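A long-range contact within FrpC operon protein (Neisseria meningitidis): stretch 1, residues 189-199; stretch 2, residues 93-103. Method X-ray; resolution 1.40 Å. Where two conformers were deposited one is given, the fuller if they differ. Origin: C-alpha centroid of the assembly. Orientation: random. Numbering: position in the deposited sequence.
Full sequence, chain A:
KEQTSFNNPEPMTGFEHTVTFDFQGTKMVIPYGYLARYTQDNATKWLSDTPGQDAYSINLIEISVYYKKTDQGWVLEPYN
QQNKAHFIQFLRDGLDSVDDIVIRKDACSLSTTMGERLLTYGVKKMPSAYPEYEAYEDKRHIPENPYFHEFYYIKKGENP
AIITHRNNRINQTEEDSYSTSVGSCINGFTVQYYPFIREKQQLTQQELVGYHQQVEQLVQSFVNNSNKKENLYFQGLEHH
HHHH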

# COMPACT_ATOMS: atom_id res chain seq x y z
N PHE A 189 10.21 5.51 8.05
CA PHE A 189 9.95 4.23 7.40
C PHE A 189 9.80 4.42 5.92
O PHE A 189 9.39 5.49 5.46
CB PHE A 189 8.68 3.56 7.96
CG PHE A 189 8.74 3.31 9.43
CD1 PHE A 189 9.36 2.18 9.90
CD2 PHE A 189 8.24 4.24 10.36
CE1 PHE A 189 9.50 1.97 11.30
CE2 PHE A 189 8.32 4.03 11.73
CZ PHE A 189 8.97 2.90 12.19
N THR A 190 10.14 3.41 5.15
CA THR A 190 9.74 3.37 3.75
C THR A 190 8.52 2.48 3.63
O THR A 190 8.42 1.45 4.30
CB THR A 190 10.85 2.88 2.83
OG1 THR A 190 11.21 1.53 3.17
CG2 THR A 190 12.10 3.76 2.93
N VAL A 191 7.56 2.94 2.82
CA VAL A 191 6.27 2.27 2.69
C VAL A 191 5.99 2.17 1.20
O VAL A 191 5.86 3.20 0.51
CB VAL A 191 5.21 3.06 3.45
CG1 VAL A 191 3.87 2.42 3.29
CG2 VAL A 191 5.61 3.15 4.93
N GLN A 192 5.98 0.95 0.68
CA GLN A 192 5.96 0.71 -0.76
C GLN A 192 4.87 -0.30 -1.05
O GLN A 192 4.79 -1.35 -0.40
CB GLN A 192 7.31 0.20 -1.23
CG GLN A 192 8.44 1.20 -1.00
CD GLN A 192 9.82 0.70 -1.31
OE1 GLN A 192 10.01 -0.41 -1.75
NE2 GLN A 192 10.80 1.55 -1.03
N TYR A 193 4.04 -0.02 -2.05
CA TYR A 193 2.90 -0.88 -2.30
C TYR A 193 2.32 -0.66 -3.69
O TYR A 193 2.52 0.38 -4.29
CB TYR A 193 1.84 -0.66 -1.22
CG TYR A 193 1.27 0.74 -1.09
CD1 TYR A 193 0.06 1.07 -1.66
CD2 TYR A 193 1.93 1.71 -0.35
CE1 TYR A 193 -0.47 2.35 -1.53
CE2 TYR A 193 1.41 2.98 -0.20
CZ TYR A 193 0.21 3.31 -0.80
OH TYR A 193 -0.39 4.54 -0.68
N TYR A 194 1.56 -1.63 -4.14
CA TYR A 194 0.74 -1.62 -5.35
C TYR A 194 -0.72 -1.66 -4.89
O TYR A 194 -1.24 -2.73 -4.55
CB TYR A 194 1.05 -2.82 -6.24
CG TYR A 194 2.43 -2.87 -6.81
CD1 TYR A 194 2.85 -1.99 -7.77
CD2 TYR A 194 3.36 -3.84 -6.39
CE1 TYR A 194 4.13 -2.01 -8.29
CE2 TYR A 194 4.64 -3.89 -6.92
CZ TYR A 194 5.03 -2.98 -7.86
OH TYR A 194 6.32 -3.02 -8.40
N PRO A 195 -1.37 -0.50 -4.81
CA PRO A 195 -2.75 -0.48 -4.35
C PRO A 195 -3.77 -0.80 -5.43
O PRO A 195 -3.46 -0.78 -6.63
CB PRO A 195 -2.94 0.96 -3.91
CG PRO A 195 -2.11 1.71 -4.90
CD PRO A 195 -0.89 0.85 -5.14
N PHE A 196 -5.01 -1.02 -5.01
CA PHE A 196 -6.10 -1.21 -5.95
C PHE A 196 -5.80 -2.34 -6.95
O PHE A 196 -6.07 -2.22 -8.15
CB PHE A 196 -6.38 0.09 -6.71
CG PHE A 196 -6.90 1.23 -5.88
CD1 PHE A 196 -8.17 1.19 -5.37
CD2 PHE A 196 -6.14 2.40 -5.70
CE1 PHE A 196 -8.71 2.27 -4.70
CE2 PHE A 196 -6.67 3.48 -5.01
CZ PHE A 196 -7.93 3.42 -4.53
N ILE A 197 -5.23 -3.45 -6.46
CA ILE A 197 -4.66 -4.45 -7.39
C ILE A 197 -5.66 -5.09 -8.33
O ILE A 197 -5.28 -5.55 -9.42
CB ILE A 197 -3.89 -5.59 -6.67
CG1 ILE A 197 -4.76 -6.30 -5.63
CG2 ILE A 197 -2.65 -5.07 -6.04
CD1 ILE A 197 -4.26 -7.70 -5.29
N ARG A 198 -6.93 -5.15 -7.94
CA ARG A 198 -7.95 -5.73 -8.84
C ARG A 198 -8.66 -4.71 -9.73
O ARG A 198 -9.50 -5.09 -10.56
CB ARG A 198 -9.01 -6.50 -8.05
CG ARG A 198 -8.44 -7.65 -7.20
CD ARG A 198 -8.16 -8.91 -7.98
NE ARG A 198 -6.95 -8.84 -8.79
CZ ARG A 198 -5.73 -9.24 -8.42
NH1 ARG A 198 -5.53 -9.75 -7.21
NH2 ARG A 198 -4.70 -9.12 -9.26
N GLU A 199 -8.37 -3.44 -9.57
CA GLU A 199 -9.04 -2.44 -10.39
C GLU A 199 -8.33 -2.24 -11.74
O GLU A 199 -7.13 -1.96 -11.79
CB GLU A 199 -9.08 -1.10 -9.65
CG GLU A 199 -9.62 -1.15 -8.22
CD GLU A 199 -10.92 -1.92 -8.12
OE1 GLU A 199 -11.95 -1.43 -8.69
OE2 GLU A 199 -10.95 -3.05 -7.57
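Stretch 2 (93-103) DGLDSVDDIVI

Stretch 2 lies along stretch 1 as an antiparallel partner, so that residues 103 to 94 are met in descending order as stretch 1 is followed from its N-terminus. A turn at G94, where phi turns positive on leaving a helix, leads through the irregular segment L95 to S97 into the strand V98 to I103. That strand runs beside the strand that begins stretch 1, with an angle of 156° between their N-to-C directions and a closest approach of the axes of 4.8 Å. Together the two stretches bury 681 Å², both sides summed.

At the start of stretch 1, F189 directs its CA-to-CB bond toward stretch 2, and its ring atom CD1 lies 4.0 Å from CG2 of I103, an oblique apolar contact. T190 brings its O to 3.4 Å from I103 CA in a CA-H...O contact; T190 OG1 is 2.9 Å from a water that donates a hydrogen bond to V102 O at 3.0 Å.

V191 and I103 form a non-hydrogen-bonded antiparallel pair, their CA atoms 4.8 Å apart. The side chain of V191 shares a sheet face with those of I101 and I103. It packs more tightly against the former, with V191 CG1 3.5 Å from I101 CG2, than against the latter, where V191 CG2 is 4.5 Å from I103 CG1. A further CA-H...O contact joins V191 CA to V102 O at 3.4 Å.

The firmest backbone pairing follows at Q192, opposite V102 with a CA to CA distance of 5.3 Å. Q192 N donates to V102 O at 3.0 Å, and V102 N donates to Q192 O, also at 3.0 Å, closing the two-bond ring of a hydrogen-bonded antiparallel pair. The side chains of both residues lie on the face opposite V191.

Y193 comes level with I101, CA to CA 4.8 Å, and its CB packs 3.8 Å from I101 CG1, whereas the end of its side chain leads away. One water molecule accepts from Y194 N at 3.0 Å and donates to D100 O at 2.7 Å; a second accepts from D100 N at 3.0 Å and donates to Y194 O at 2.7 Å. The two backbones are thus bridged by water where Y194 N and D100 O, 4.2 Å apart, are too far to bond directly.

The D99 carboxylate receives two successive backbone amides: F196 N donates to OD2 of D99 at 2.8 Å, and I197 N donates to OD1 of D99 at 3.1 Å. These bonds fasten the beginning of the type I turn F196 to E199 to the strand. I197 points its CA-to-CB bond toward stretch 2, and I197 CD1 lies 3.1 Å from V98 O.

R198, the residue most covered by stretch 2, extends along the segment before the strand. Its CG lies 3.1 Å from D96 O, to which R198 NH1 makes a weak hydrogen bond of 3.4 Å, while L95 CD2 sits over one face of the guanidinium, 3.9 Å from R198 NH1.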

# COMPACT_ATOMS: atom_id res chain seq x y z
N ASP A 93 -4.84 -17.68 -3.74
CA ASP A 93 -4.14 -17.38 -5.00
C ASP A 93 -3.83 -15.92 -5.26
O ASP A 93 -3.40 -15.56 -6.37
CB ASP A 93 -4.91 -17.97 -6.19
CG ASP A 93 -6.29 -17.37 -6.37
OD1 ASP A 93 -6.63 -16.43 -5.65
OD2 ASP A 93 -7.04 -17.85 -7.26
N GLY A 94 -4.01 -15.08 -4.25
CA GLY A 94 -3.77 -13.65 -4.38
C GLY A 94 -4.84 -12.84 -5.11
O GLY A 94 -4.75 -11.60 -5.12
N LEU A 95 -5.87 -13.50 -5.65
CA LEU A 95 -6.78 -12.88 -6.62
C LEU A 95 -8.07 -12.34 -5.98
O LEU A 95 -9.17 -12.84 -6.19
CB LEU A 95 -7.08 -13.82 -7.78
CG LEU A 95 -5.86 -14.29 -8.59
CD1 LEU A 95 -6.36 -15.09 -9.77
CD2 LEU A 95 -4.95 -13.14 -9.06
N ASP A 96 -7.89 -11.32 -5.17
CA ASP A 96 -9.00 -10.61 -4.55
C ASP A 96 -8.53 -9.19 -4.23
O ASP A 96 -7.36 -8.86 -4.52
CB ASP A 96 -9.53 -11.37 -3.32
CG ASP A 96 -11.04 -11.21 -3.12
OD1 ASP A 96 -11.54 -10.08 -3.12
OD2 ASP A 96 -11.77 -12.23 -3.00
N SER A 97 -9.43 -8.36 -3.70
CA SER A 97 -9.18 -6.94 -3.48
C SER A 97 -8.48 -6.72 -2.16
O SER A 97 -8.99 -6.07 -1.26
CB SER A 97 -10.48 -6.13 -3.54
OG SER A 97 -11.38 -6.57 -2.55
N VAL A 98 -7.30 -7.32 -2.05
CA VAL A 98 -6.46 -7.22 -0.88
C VAL A 98 -5.08 -6.80 -1.36
O VAL A 98 -4.44 -7.50 -2.16
CB VAL A 98 -6.41 -8.55 -0.10
CG1 VAL A 98 -5.40 -8.45 1.03
CG2 VAL A 98 -7.83 -8.95 0.42
N ASP A 99 -4.62 -5.66 -0.83
CA ASP A 99 -3.33 -5.08 -1.20
C ASP A 99 -2.29 -5.37 -0.12
O ASP A 99 -2.62 -5.41 1.07
CB ASP A 99 -3.47 -3.57 -1.38
CG ASP A 99 -4.38 -3.17 -2.51
OD1 ASP A 99 -4.49 -3.90 -3.50
OD2 ASP A 99 -4.98 -2.06 -2.41
N ASP A 100 -1.04 -5.53 -0.53
CA ASP A 100 0.09 -5.71 0.37
C ASP A 100 0.86 -4.43 0.50
O ASP A 100 1.13 -3.75 -0.51
CB ASP A 100 1.00 -6.80 -0.14
CG ASP A 100 0.34 -8.16 -0.07
OD1 ASP A 100 0.03 -8.59 1.04
OD2 ASP A 100 0.17 -8.76 -1.14
N ILE A 101 1.24 -4.07 1.71
CA ILE A 101 2.00 -2.85 1.96
C ILE A 101 3.27 -3.23 2.70
O ILE A 101 3.21 -3.85 3.77
CB ILE A 101 1.16 -1.81 2.75
CG1 ILE A 101 -0.11 -1.43 1.97
CG2 ILE A 101 2.05 -0.60 3.08
CD1 ILE A 101 -1.14 -0.70 2.78
N VAL A 102 4.42 -2.93 2.10
CA VAL A 102 5.71 -3.36 2.64
C VAL A 102 6.35 -2.19 3.37
O VAL A 102 6.60 -1.13 2.80
CB VAL A 102 6.61 -3.93 1.56
CG1 VAL A 102 7.99 -4.31 2.14
CG2 VAL A 102 5.97 -5.15 0.90
N ILE A 103 6.65 -2.42 4.65
CA ILE A 103 7.19 -1.42 5.56
C ILE A 103 8.60 -1.81 5.96
O ILE A 103 8.82 -2.93 6.44
CB ILE A 103 6.33 -1.29 6.82
CG1 ILE A 103 4.89 -0.98 6.46
CG2 ILE A 103 6.90 -0.21 7.76
CD1 ILE A 103 3.89 -1.11 7.61
O HOH W 1 1.99 -4.30 -2.96
O HOH W 2 -0.66 -5.21 -3.53
O HOH W 3 9.39 -0.43 2.07